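Local coordinates for protein peptide chain release factor subunit 1 (Aeropyrum pernix, PDB 3AGK) that probably directs the termination of protein synthesis in response to the stop codons UAA, UAG and UGA, working together with a GTP-binding partner subunit, at residues 141-146 with 273-278; 146-151 with 232-237; 155-158 with 163-166; 213-218 with 241-246; 253-258 with 263-268. All coordinates share one frame; numbering follows the deposited sequence.

Contact 1: 141-146 with 273-278; sequences NAIGII and VVEAQM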
# COMPACT_ATOMS: atom_id res chain seq x y z
N ASN A 141 -7.65 6.44 0.48
CA ASN A 141 -7.70 7.03 -0.85
C ASN A 141 -7.47 6.04 -1.99
O ASN A 141 -6.99 6.41 -3.06
CB ASN A 141 -6.71 8.19 -0.96
CG ASN A 141 -5.27 7.75 -0.85
OD1 ASN A 141 -4.36 8.57 -0.92
ND2 ASN A 141 -5.05 6.44 -0.70
N ALA A 142 -7.81 4.78 -1.77
CA ALA A 142 -7.55 3.75 -2.78
C ALA A 142 -8.60 3.75 -3.90
O ALA A 142 -9.81 3.92 -3.66
CB ALA A 142 -7.46 2.38 -2.12
N ILE A 143 -8.11 3.56 -5.11
CA ILE A 143 -8.95 3.36 -6.29
C ILE A 143 -8.71 1.97 -6.90
O ILE A 143 -7.56 1.59 -7.17
CB ILE A 143 -8.64 4.43 -7.35
CG1 ILE A 143 -8.84 5.83 -6.77
CG2 ILE A 143 -9.46 4.18 -8.63
CD1 ILE A 143 -10.27 6.09 -6.33
N GLY A 144 -9.79 1.22 -7.09
CA GLY A 144 -9.74 -0.06 -7.79
C GLY A 144 -9.91 0.20 -9.28
O GLY A 144 -10.58 1.14 -9.68
N ILE A 145 -9.26 -0.61 -10.10
CA ILE A 145 -9.39 -0.48 -11.55
C ILE A 145 -9.64 -1.86 -12.15
O ILE A 145 -8.92 -2.83 -11.82
CB ILE A 145 -8.12 0.13 -12.17
CG1 ILE A 145 -7.72 1.39 -11.40
CG2 ILE A 145 -8.33 0.41 -13.69
CD1 ILE A 145 -6.24 1.55 -11.32
N ILE A 146 -10.66 -1.95 -12.99
CA ILE A 146 -10.97 -3.16 -13.75
C ILE A 146 -10.92 -2.81 -15.24
O ILE A 146 -11.68 -1.97 -15.71
CB ILE A 146 -12.36 -3.74 -13.39
CG1 ILE A 146 -12.45 -4.00 -11.88
CG2 ILE A 146 -12.62 -5.04 -14.14
CD1 ILE A 146 -13.88 -4.07 -11.34
N VAL A 273 -11.60 11.52 -11.48
CA VAL A 273 -11.38 10.92 -10.17
C VAL A 273 -10.22 11.58 -9.41
O VAL A 273 -9.08 11.59 -9.86
CB VAL A 273 -11.33 9.36 -10.20
CG1 VAL A 273 -11.24 8.82 -11.61
CG2 VAL A 273 -10.23 8.79 -9.28
N VAL A 274 -10.56 12.14 -8.25
CA VAL A 274 -9.66 13.03 -7.51
C VAL A 274 -8.51 12.27 -6.87
O VAL A 274 -7.38 12.77 -6.81
CB VAL A 274 -10.43 13.73 -6.37
CG1 VAL A 274 -9.46 14.43 -5.45
CG2 VAL A 274 -11.43 14.70 -6.94
N GLU A 275 -8.81 11.07 -6.37
CA GLU A 275 -7.82 10.22 -5.71
C GLU A 275 -6.72 9.78 -6.67
O GLU A 275 -5.72 9.19 -6.27
CB GLU A 275 -8.51 8.99 -5.10
CG GLU A 275 -9.48 9.28 -3.95
CD GLU A 275 -10.84 9.77 -4.42
OE1 GLU A 275 -11.06 9.88 -5.65
OE2 GLU A 275 -11.69 10.05 -3.56
N ALA A 276 -6.89 10.08 -7.95
CA ALA A 276 -5.90 9.73 -8.95
C ALA A 276 -4.96 10.89 -9.32
O ALA A 276 -4.06 10.72 -10.14
CB ALA A 276 -6.59 9.21 -10.20
N GLN A 277 -5.15 12.06 -8.71
CA GLN A 277 -4.35 13.23 -9.09
C GLN A 277 -2.87 13.10 -8.69
O GLN A 277 -1.96 13.51 -9.43
CB GLN A 277 -4.94 14.53 -8.51
CG GLN A 277 -4.40 15.78 -9.19
CD GLN A 277 -4.61 15.75 -10.70
OE1 GLN A 277 -5.73 15.52 -11.18
NE2 GLN A 277 -3.54 15.94 -11.45
N MET A 278 -2.63 12.51 -7.53
CA MET A 278 -1.27 12.37 -7.07
C MET A 278 -0.44 11.53 -8.05
O MET A 278 0.72 11.85 -8.33
CB MET A 278 -1.24 11.78 -5.67
CG MET A 278 0.12 11.73 -5.06
SD MET A 278 0.05 11.18 -3.34
CE MET A 278 1.65 10.39 -3.20

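Contact 2: 146-151 with 232-237; sequences IIVERD and QEFVEG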
# COMPACT_ATOMS: atom_id res chain seq x y z
N ILE A 146 -10.66 -1.95 -12.99
CA ILE A 146 -10.97 -3.16 -13.75
C ILE A 146 -10.92 -2.81 -15.24
O ILE A 146 -11.68 -1.97 -15.71
CB ILE A 146 -12.36 -3.74 -13.39
CG1 ILE A 146 -12.45 -4.00 -11.88
CG2 ILE A 146 -12.62 -5.04 -14.14
CD1 ILE A 146 -13.88 -4.07 -11.34
N ILE A 147 -9.96 -3.41 -15.95
CA ILE A 147 -9.90 -3.36 -17.42
C ILE A 147 -10.58 -4.61 -17.97
O ILE A 147 -10.21 -5.73 -17.61
CB ILE A 147 -8.44 -3.28 -17.93
CG1 ILE A 147 -7.70 -2.10 -17.28
CG2 ILE A 147 -8.41 -3.15 -19.45
CD1 ILE A 147 -6.23 -2.12 -17.57
N VAL A 148 -11.58 -4.41 -18.82
CA VAL A 148 -12.38 -5.53 -19.28
C VAL A 148 -12.37 -5.64 -20.79
O VAL A 148 -12.55 -4.64 -21.50
CB VAL A 148 -13.87 -5.42 -18.89
CG1 VAL A 148 -14.55 -6.78 -19.09
CG2 VAL A 148 -14.04 -4.94 -17.47
N GLU A 149 -12.17 -6.86 -21.26
CA GLU A 149 -12.40 -7.21 -22.65
C GLU A 149 -13.24 -8.48 -22.63
O GLU A 149 -13.31 -9.16 -21.60
CB GLU A 149 -11.08 -7.51 -23.36
CG GLU A 149 -10.34 -6.29 -23.82
CD GLU A 149 -9.10 -6.63 -24.61
OE1 GLU A 149 -9.23 -6.90 -25.83
OE2 GLU A 149 -8.00 -6.63 -24.03
N ARG A 150 -13.85 -8.79 -23.76
CA ARG A 150 -14.69 -9.99 -23.87
C ARG A 150 -13.97 -11.24 -23.40
O ARG A 150 -14.59 -12.16 -22.84
CB ARG A 150 -15.11 -10.18 -25.32
CG ARG A 150 -13.99 -10.74 -26.19
CD ARG A 150 -14.17 -10.43 -27.66
NE ARG A 150 -15.24 -11.21 -28.27
CZ ARG A 150 -15.07 -12.00 -29.33
NH1 ARG A 150 -13.89 -12.11 -29.91
NH2 ARG A 150 -16.10 -12.68 -29.81
N ASP A 151 -12.65 -11.31 -23.62
CA ASP A 151 -11.91 -12.54 -23.32
C ASP A 151 -10.64 -12.31 -22.50
O ASP A 151 -9.75 -13.17 -22.47
CB ASP A 151 -11.54 -13.24 -24.63
CG ASP A 151 -10.50 -12.48 -25.41
OD1 ASP A 151 -10.29 -11.29 -25.09
OD2 ASP A 151 -9.89 -13.05 -26.33
N GLN A 232 -19.00 -1.60 -20.97
CA GLN A 232 -20.39 -1.19 -20.81
C GLN A 232 -21.27 -2.40 -20.46
O GLN A 232 -22.09 -2.36 -19.54
CB GLN A 232 -20.93 -0.51 -22.08
CG GLN A 232 -20.22 0.80 -22.47
CD GLN A 232 -21.05 1.67 -23.40
OE1 GLN A 232 -22.24 1.41 -23.61
NE2 GLN A 232 -20.42 2.71 -23.97
N GLU A 233 -21.07 -3.50 -21.20
CA GLU A 233 -21.79 -4.73 -20.93
C GLU A 233 -21.46 -5.22 -19.52
O GLU A 233 -22.36 -5.57 -18.75
CB GLU A 233 -21.45 -5.80 -21.99
CG GLU A 233 -21.88 -5.38 -23.42
CD GLU A 233 -21.52 -6.40 -24.53
OE1 GLU A 233 -20.60 -7.23 -24.35
OE2 GLU A 233 -22.16 -6.33 -25.60
N PHE A 234 -20.19 -5.19 -19.17
CA PHE A 234 -19.75 -5.68 -17.86
C PHE A 234 -20.42 -4.91 -16.73
O PHE A 234 -20.84 -5.49 -15.72
CB PHE A 234 -18.23 -5.54 -17.73
CG PHE A 234 -17.70 -5.98 -16.41
CD1 PHE A 234 -17.59 -7.34 -16.11
CD2 PHE A 234 -17.30 -5.04 -15.46
CE1 PHE A 234 -17.09 -7.77 -14.88
CE2 PHE A 234 -16.80 -5.45 -14.24
CZ PHE A 234 -16.70 -6.82 -13.94
N VAL A 235 -20.51 -3.59 -16.89
CA VAL A 235 -21.08 -2.75 -15.86
C VAL A 235 -22.60 -2.87 -15.77
O VAL A 235 -23.19 -2.84 -14.69
CB VAL A 235 -20.65 -1.27 -16.03
CG1 VAL A 235 -21.59 -0.37 -15.32
CG2 VAL A 235 -19.24 -1.10 -15.47
N GLU A 236 -23.25 -3.03 -16.90
CA GLU A 236 -24.71 -3.14 -16.89
C GLU A 236 -25.24 -4.47 -16.33
O GLU A 236 -26.37 -4.53 -15.86
CB GLU A 236 -25.26 -2.89 -18.28
CG GLU A 236 -24.99 -1.48 -18.78
CD GLU A 236 -25.50 -1.27 -20.19
OE1 GLU A 236 -25.67 -2.28 -20.92
OE2 GLU A 236 -25.73 -0.10 -20.57
N GLY A 237 -24.43 -5.52 -16.40
CA GLY A 237 -24.82 -6.83 -15.89
C GLY A 237 -24.64 -6.94 -14.38
O GLY A 237 -24.38 -5.94 -13.72

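Contact 3: 155-158 with 163-166; sequences IGLL and LEVL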
# COMPACT_ATOMS: atom_id res chain seq x y z
N ILE A 155 -7.19 -6.62 -13.12
CA ILE A 155 -7.64 -5.95 -11.91
C ILE A 155 -6.43 -5.27 -11.23
O ILE A 155 -5.40 -5.91 -11.01
CB ILE A 155 -8.39 -6.92 -10.98
CG1 ILE A 155 -9.52 -7.58 -11.76
CG2 ILE A 155 -8.93 -6.19 -9.73
CD1 ILE A 155 -10.13 -8.76 -11.09
N GLY A 156 -6.55 -3.97 -10.95
CA GLY A 156 -5.44 -3.22 -10.39
C GLY A 156 -5.85 -2.40 -9.18
O GLY A 156 -7.04 -2.31 -8.85
N LEU A 157 -4.87 -1.78 -8.54
CA LEU A 157 -5.11 -1.01 -7.35
C LEU A 157 -4.21 0.22 -7.31
O LEU A 157 -2.99 0.11 -7.49
CB LEU A 157 -4.87 -1.87 -6.11
CG LEU A 157 -5.24 -1.18 -4.80
CD1 LEU A 157 -6.73 -0.86 -4.76
CD2 LEU A 157 -4.83 -2.05 -3.63
N LEU A 158 -4.80 1.39 -7.10
CA LEU A 158 -4.03 2.63 -6.97
C LEU A 158 -4.16 3.21 -5.57
O LEU A 158 -5.28 3.39 -5.07
CB LEU A 158 -4.50 3.68 -7.98
CG LEU A 158 -3.79 5.03 -7.90
CD1 LEU A 158 -2.37 4.90 -8.46
CD2 LEU A 158 -4.60 6.12 -8.63
N LEU A 163 0.80 2.20 -8.22
CA LEU A 163 -0.13 1.46 -9.06
C LEU A 163 0.37 0.03 -9.27
O LEU A 163 1.52 -0.17 -9.67
CB LEU A 163 -0.26 2.13 -10.41
CG LEU A 163 -1.19 1.50 -11.43
CD1 LEU A 163 -2.66 1.57 -10.96
CD2 LEU A 163 -1.01 2.28 -12.72
N GLU A 164 -0.49 -0.94 -9.02
CA GLU A 164 -0.12 -2.34 -9.11
C GLU A 164 -1.21 -3.21 -9.73
O GLU A 164 -2.42 -2.91 -9.64
CB GLU A 164 0.24 -2.88 -7.72
CG GLU A 164 -0.92 -2.86 -6.73
CD GLU A 164 -0.55 -3.45 -5.37
OE1 GLU A 164 0.44 -4.22 -5.29
OE2 GLU A 164 -1.24 -3.16 -4.38
N VAL A 165 -0.76 -4.27 -10.39
CA VAL A 165 -1.64 -5.29 -10.94
C VAL A 165 -1.95 -6.27 -9.82
O VAL A 165 -1.04 -6.77 -9.18
CB VAL A 165 -0.95 -6.04 -12.09
CG1 VAL A 165 -1.72 -7.32 -12.43
CG2 VAL A 165 -0.82 -5.15 -13.31
N LEU A 166 -3.24 -6.51 -9.55
CA LEU A 166 -3.64 -7.48 -8.53
C LEU A 166 -3.87 -8.84 -9.15
O LEU A 166 -3.53 -9.86 -8.56
CB LEU A 166 -4.92 -7.03 -7.80
CG LEU A 166 -4.77 -5.79 -6.92
CD1 LEU A 166 -6.05 -5.51 -6.14
CD2 LEU A 166 -3.57 -5.93 -5.98

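Contact 4: 213-218 with 241-246; sequences LAEKGV and DYRLKK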
# COMPACT_ATOMS: atom_id res chain seq x y z
N LEU A 213 -11.60 -4.15 0.82
CA LEU A 213 -11.06 -2.80 0.84
C LEU A 213 -12.18 -1.77 0.98
O LEU A 213 -12.06 -0.82 1.76
CB LEU A 213 -10.26 -2.54 -0.43
CG LEU A 213 -8.78 -2.94 -0.38
CD1 LEU A 213 -8.57 -4.27 0.33
CD2 LEU A 213 -8.16 -2.97 -1.77
N ALA A 214 -13.28 -1.97 0.25
CA ALA A 214 -14.40 -1.05 0.29
C ALA A 214 -15.08 -1.09 1.66
O ALA A 214 -15.57 -0.07 2.16
CB ALA A 214 -15.40 -1.37 -0.80
N GLU A 215 -15.10 -2.27 2.26
CA GLU A 215 -15.69 -2.42 3.57
C GLU A 215 -14.84 -1.78 4.65
O GLU A 215 -15.37 -1.17 5.57
CB GLU A 215 -15.94 -3.88 3.86
CG GLU A 215 -16.90 -4.48 2.87
CD GLU A 215 -17.73 -5.56 3.46
OE1 GLU A 215 -18.97 -5.41 3.48
OE2 GLU A 215 -17.14 -6.56 3.92
N LYS A 216 -13.52 -1.90 4.53
CA LYS A 216 -12.61 -1.25 5.47
C LYS A 216 -12.63 0.27 5.30
O LYS A 216 -11.99 0.98 6.07
CB LYS A 216 -11.17 -1.74 5.29
CG LYS A 216 -10.89 -3.15 5.78
CD LYS A 216 -9.40 -3.46 5.68
CE LYS A 216 -8.79 -2.89 4.40
NZ LYS A 216 -7.32 -3.09 4.28
N GLY A 217 -13.32 0.77 4.28
CA GLY A 217 -13.39 2.20 4.02
C GLY A 217 -12.21 2.78 3.25
O GLY A 217 -12.19 3.95 2.88
N VAL A 218 -11.21 1.94 3.01
CA VAL A 218 -10.02 2.28 2.26
C VAL A 218 -10.30 2.55 0.77
O VAL A 218 -9.69 3.44 0.17
CB VAL A 218 -9.01 1.14 2.35
CG1 VAL A 218 -7.90 1.33 1.35
CG2 VAL A 218 -8.46 1.03 3.76
N ASP A 241 -20.04 -6.94 -7.77
CA ASP A 241 -20.71 -6.79 -6.47
C ASP A 241 -21.28 -5.37 -6.30
O ASP A 241 -20.62 -4.39 -6.63
CB ASP A 241 -19.75 -7.12 -5.32
CG ASP A 241 -20.44 -7.06 -3.95
OD1 ASP A 241 -20.56 -8.12 -3.30
OD2 ASP A 241 -20.85 -5.96 -3.51
N TYR A 242 -22.49 -5.28 -5.76
CA TYR A 242 -23.16 -4.01 -5.56
C TYR A 242 -22.37 -3.01 -4.71
O TYR A 242 -22.47 -1.80 -4.94
CB TYR A 242 -24.56 -4.22 -4.96
CG TYR A 242 -24.54 -4.58 -3.48
CD1 TYR A 242 -24.33 -5.89 -3.07
CD2 TYR A 242 -24.74 -3.61 -2.51
CE1 TYR A 242 -24.32 -6.23 -1.71
CE2 TYR A 242 -24.73 -3.93 -1.16
CZ TYR A 242 -24.52 -5.24 -0.77
OH TYR A 242 -24.52 -5.57 0.57
N ARG A 243 -21.62 -3.49 -3.72
CA ARG A 243 -20.76 -2.59 -2.93
C ARG A 243 -19.76 -1.87 -3.81
O ARG A 243 -19.39 -0.73 -3.52
CB ARG A 243 -20.01 -3.32 -1.82
CG ARG A 243 -20.91 -3.82 -0.71
CD ARG A 243 -21.02 -5.31 -0.78
NE ARG A 243 -20.40 -5.95 0.36
CZ ARG A 243 -20.19 -7.26 0.44
NH1 ARG A 243 -19.62 -7.79 1.52
NH2 ARG A 243 -20.55 -8.04 -0.56
N LEU A 244 -19.31 -2.53 -4.88
CA LEU A 244 -18.38 -1.88 -5.81
C LEU A 244 -19.14 -1.02 -6.82
O LEU A 244 -18.68 0.06 -7.23
CB LEU A 244 -17.54 -2.92 -6.53
CG LEU A 244 -16.62 -3.77 -5.65
CD1 LEU A 244 -15.69 -4.60 -6.51
CD2 LEU A 244 -15.82 -2.88 -4.71
N LYS A 245 -20.31 -1.50 -7.23
CA LYS A 245 -21.11 -0.75 -8.17
C LYS A 245 -21.42 0.65 -7.60
O LYS A 245 -21.39 1.64 -8.33
CB LYS A 245 -22.39 -1.51 -8.49
CG LYS A 245 -22.30 -2.45 -9.71
CD LYS A 245 -23.24 -1.90 -10.79
CE LYS A 245 -23.49 -2.86 -11.93
NZ LYS A 245 -24.60 -3.78 -11.64
N LYS A 246 -21.71 0.70 -6.30
CA LYS A 246 -22.02 1.96 -5.62
C LYS A 246 -20.98 3.07 -5.82
O LYS A 246 -21.33 4.25 -5.86
CB LYS A 246 -22.17 1.72 -4.11
CG LYS A 246 -22.33 3.00 -3.31
CD LYS A 246 -22.48 2.72 -1.84
CE LYS A 246 -22.55 4.02 -1.06
NZ LYS A 246 -22.84 3.77 0.38

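Contact 5: 253-258 with 263-268; sequences VDVAYQ and LKEAVM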
# COMPACT_ATOMS: atom_id res chain seq x y z
N VAL A 253 -13.87 4.34 -19.05
CA VAL A 253 -12.66 4.86 -19.69
C VAL A 253 -12.16 3.99 -20.83
O VAL A 253 -11.94 2.80 -20.63
CB VAL A 253 -11.51 5.01 -18.66
CG1 VAL A 253 -10.23 5.44 -19.35
CG2 VAL A 253 -11.92 5.98 -17.55
N ASP A 254 -12.00 4.59 -22.01
CA ASP A 254 -11.48 3.88 -23.18
C ASP A 254 -9.99 3.73 -23.10
O ASP A 254 -9.24 4.70 -23.01
CB ASP A 254 -11.87 4.60 -24.47
CG ASP A 254 -13.37 4.69 -24.64
OD1 ASP A 254 -13.97 3.64 -24.98
OD2 ASP A 254 -13.93 5.78 -24.41
N VAL A 255 -9.54 2.49 -23.13
CA VAL A 255 -8.15 2.17 -22.97
C VAL A 255 -7.86 1.01 -23.90
O VAL A 255 -8.71 0.15 -24.11
CB VAL A 255 -7.92 1.78 -21.50
CG1 VAL A 255 -6.95 0.67 -21.36
CG2 VAL A 255 -7.51 3.01 -20.69
N ALA A 256 -6.66 0.99 -24.47
CA ALA A 256 -6.30 0.02 -25.49
C ALA A 256 -5.60 -1.22 -24.95
O ALA A 256 -5.65 -2.28 -25.57
CB ALA A 256 -5.43 0.69 -26.57
N TYR A 257 -4.95 -1.10 -23.80
CA TYR A 257 -4.09 -2.17 -23.32
C TYR A 257 -4.55 -2.80 -22.01
O TYR A 257 -5.45 -2.29 -21.35
CB TYR A 257 -2.65 -1.67 -23.17
CG TYR A 257 -2.03 -1.22 -24.47
CD1 TYR A 257 -1.97 0.13 -24.80
CD2 TYR A 257 -1.52 -2.15 -25.38
CE1 TYR A 257 -1.40 0.54 -26.00
CE2 TYR A 257 -0.96 -1.74 -26.57
CZ TYR A 257 -0.90 -0.40 -26.88
OH TYR A 257 -0.34 0.00 -28.07
N GLN A 258 -3.93 -3.92 -21.67
CA GLN A 258 -4.17 -4.64 -20.43
C GLN A 258 -2.90 -4.56 -19.61
O GLN A 258 -1.96 -3.87 -20.00
CB GLN A 258 -4.53 -6.11 -20.72
CG GLN A 258 -5.88 -6.29 -21.40
CD GLN A 258 -7.03 -6.44 -20.41
OE1 GLN A 258 -6.81 -6.58 -19.21
NE2 GLN A 258 -8.26 -6.45 -20.92
N LEU A 263 -3.54 -0.20 -17.03
CA LEU A 263 -3.89 0.38 -15.74
C LEU A 263 -3.44 1.84 -15.67
O LEU A 263 -4.20 2.73 -15.23
CB LEU A 263 -3.21 -0.39 -14.61
CG LEU A 263 -3.76 -1.76 -14.23
CD1 LEU A 263 -2.95 -2.36 -13.08
CD2 LEU A 263 -5.24 -1.63 -13.85
N LYS A 264 -2.21 2.08 -16.12
CA LYS A 264 -1.67 3.44 -16.18
C LYS A 264 -2.55 4.30 -17.08
O LYS A 264 -2.96 5.40 -16.69
CB LYS A 264 -0.23 3.44 -16.71
CG LYS A 264 0.39 4.86 -16.86
CD LYS A 264 1.84 4.74 -17.29
CE LYS A 264 2.57 6.05 -17.22
NZ LYS A 264 4.05 5.83 -17.37
N GLU A 265 -2.86 3.79 -18.27
CA GLU A 265 -3.68 4.53 -19.22
C GLU A 265 -5.05 4.91 -18.64
O GLU A 265 -5.52 6.04 -18.80
CB GLU A 265 -3.85 3.78 -20.54
CG GLU A 265 -4.79 4.54 -21.50
CD GLU A 265 -4.77 4.03 -22.94
OE1 GLU A 265 -4.54 2.82 -23.17
OE2 GLU A 265 -5.01 4.87 -23.85
N ALA A 266 -5.68 3.98 -17.93
CA ALA A 266 -6.99 4.24 -17.34
C ALA A 266 -6.91 5.32 -16.26
O ALA A 266 -7.79 6.19 -16.16
CB ALA A 266 -7.56 2.98 -16.76
N VAL A 267 -5.87 5.25 -15.44
CA VAL A 267 -5.66 6.24 -14.40
C VAL A 267 -5.37 7.63 -14.99
O VAL A 267 -5.94 8.63 -14.55
CB VAL A 267 -4.56 5.77 -13.41
CG1 VAL A 267 -4.23 6.87 -12.40
CG2 VAL A 267 -5.02 4.49 -12.68
N MET A 268 -4.51 7.69 -15.99
CA MET A 268 -4.24 8.98 -16.62
C MET A 268 -5.50 9.56 -17.25
O MET A 268 -5.65 10.77 -17.31
CB MET A 268 -3.12 8.89 -17.66
CG MET A 268 -1.78 8.41 -17.08
SD MET A 268 -1.16 9.43 -15.71
CE MET A 268 -0.93 11.05 -16.50

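Contact 1: 141-146 with 273-278
Val273 opens the contact by reaching with CG2 toward the end of Ile143: the two branched side chains meet tip to tip, with Val273 CG2 4.0 Å from Ile143 CD1. Val273 O accepts hydrogen bonds from Ala276 N, in a short 3-10 turn, and from Arg280 NH2. Glu275 follows and makes the fuller contact. Glu275 CB sits 3.6 Å from Ile143 CG1 and is equally near CD1 of the same residue, the two side chains crossing at about a right angle. Ile143 CG1 stands anti to its carbonyl carbon (chi1 -57°), which carries the CG1-CD1 arm up to the methylene of the glutamate. The Glu275 chain bends at chi2 (80°), bringing the carboxylate near the tip of that arm, with Glu275 OE1 3.9 Å from Ile143 CD1. Glu275 CB also lies 3.6 Å from Asn141 O. Glu275 packs mainly through CB, and no hydrogen bond crosses between the segments. Ala276 turns instead to Val267 of helix 259-269. The contact joins the start of strand 142-149, in the mixed sheet of the middle domain of an eRF1-family factor, to the 3-10 turn leading into helix 277-294.

Contact 2: 146-151 with 232-237
Ile146 approaches the ring of Phe234 obliquely, its CG2 branch coming to 4.2 Å from Phe234 CE2. This is a light touch at the far part of the ring, and the isoleucine has further neighbours in Val222, Leu240 and Ala206. Two residues on, Val148 points to the same side of the strand and makes the closer contact. Its CG2 methyl lies over one face of the Phe234 ring in a CH-pi contact, 4.2 Å from the centroid and 25° off the ring normal. The methyl is offset toward the rim, so Phe234 CD2, at 3.8 Å from Val148 CG2, is the nearest ring atom. The other branch meets the CB of the phenylalanine: Val148 CG1 is 4.1 Å from Phe234 CB. Both methyls are thus used, one over the ring and one against CB, and the two side chains cross at about a right angle. On the helix side, Phe234 holds CG anti to its backbone N (chi1 179°), which places the ring against the valine. No hydrogen bond joins the segments; the contact is buried and wholly apolar. Helix 230-236 packs through Phe234 on strand 142-149, while Val235 of the same helix touches Val224 on strand 219-226, the parallel neighbour of 142-149. Helix 188-215 also borders the contact, with Val202 against Phe234 and Phe199 against Val148.

Contact 3: 155-158 with 163-166
Leu166 N donates to Ile155 O at 2.7 Å, the shortest of three backbone hydrogen bonds that zip the two strands together. Leu157 and Glu164 form the antiparallel hydrogen-bonded pair and exchange the other two: Leu157 N gives to Glu164 O at 2.9 Å, in the carbonyl plane, and Glu164 N returns to Leu157 O at 3.1 Å. Leu157 O takes a further CA-H...O contact from Leu163 CA at 3.5 Å. On either side of this pair lie the non-hydrogen-bonded pairs Gly156 with Val165 and Leu158 with Leu163. Gly156 CA lies 3.1 Å from Glu164 O, and a CB at this position would probably crowd that carbonyl.

Outward from the backbone, the side chains of Leu157 and Glu164 lie alongside each other, pointing the same way. Glu164 CG sits between the backbone N and the carbonyl carbon (chi1 63°), bringing the extended chain beside the leucine, where OE2 is 3.8 Å from Leu157 CD2. Leu166 CD1 comes to 3.8 Å from Leu157 CB. On the face bearing Leu158 and Leu163, the leucines cross obliquely, Leu158 CD1 meeting Leu163 CB at 4.0 Å, and helix 259-269 packs there through Leu263 and Val267. Leu157, on the face it shares with Glu164, touches Leu213 of helix 188-215. In this beta hairpin the register is set by main-chain bonds, which do not depend on side-chain identity, while apolar side chains join both faces to helices and the exposed carboxylate of Glu164 stays at the margin.

Contact 4: 213-218 with 241-246
Glu215 and Arg243 carry the contact through a salt bridge in which one carboxylate oxygen serves two nitrogens of the guanidinium. Arg243 NH1 donates to Glu215 OE1 at 3.2 Å with an angle of 161°, and NE adds a weak bond to the same oxygen at 3.5 Å. OE1 lies in the guanidinium plane, at its edge, yet NH1 meets Glu215 OE1 from well above the carboxylate plane, and the two flat groups are turned 75° apart. Beside the charges, Ala214 CB touches Leu244 CD2 at 4.2 Å, a small apolar contact next to Leu219 of the neighbouring strand.

Asp241 probably helps to orient the guanidinium from its other side: Asp241 OD1 is 2.7 Å from Arg243 NH2, a salt bridge whose hydrogen bond is weak in geometry. Bends at chi2 and chi3 swing the arginine head between the two acids. Asp241 is the N-cap residue of helix 242-245; its side chain probably caps Arg243 N, though the position of OD2 is doubtful. Its backbone O separately accepts from Leu244 N and Lys245 N. Gly217, with positive phi, forms a Schellman motif after helix 188-215. A methionine in place of Arg243 would probably leave Glu215 without its cationic mate and Asp241 without its side-chain ion pair, so that helix 188-215 would be tied less firmly to helix 242-245. One positive group shared by two carboxylates probably offsets the negative charge of both acids.

Contact 5: 253-258 with 263-268
Ala256 N donates to Glu265 OE1 at 3.1 Å in a nearly straight bond (166°), the one hydrogen bond across the contact. It meets the oxygen from above the carboxylate plane, 49° out of it. Glu265 CG is anti to the backbone N (chi1 176°) and the chain beyond is extended, carrying the carboxylate from the helix across to the loop. On the way it passes Val255, which comes from the opposite direction: Val255 CG2 presses on Glu265 CG at a tight 3.2 Å and lies 3.9 Å from Ala266 CB. Val253 adds CG1 at 4.0 Å from Ala266 CA. Farther out, Tyr257 CD1 approaches Glu265 OE1 obliquely at 4.1 Å. An alanine replacing Glu265 would probably leave Ala256 N without this acceptor and Val255 CG2 without the CG methylene it packs on, letting the loop shift against the helix. Lys269 of the same helix also donates to Asp254 O, while Asp254 itself pairs through its carboxylate with Lys231. This is a helix folding back on the strand and loop that precede it: the short, weakly bonded strand 253-254 lies at one edge of the mixed sheet, and helix 259-269 returns over that sheet, with Leu263 and Val267 facing strand 142-149.

Overall arrangement
All five contacts belong to the middle domain and lie in or around one mixed sheet. Contacts 1 and 2 use opposite ends of strand 142-149, and their segments overlap at Ile146, which takes part only in contact 2; contact 3 adds the hairpin beside that strand. Contacts 2 and 3 are buried, but the former is purely apolar and the latter rests on main-chain bonds. The others are partly buried: contact 1 packs without polar bonds, contact 4 ties helix ends by charge, and contact 5 joins a backbone bond to valine packing. Leu263 of helix 259-269 packs on the hairpin of contact 3, whereas contacts 4 and 5 do not touch.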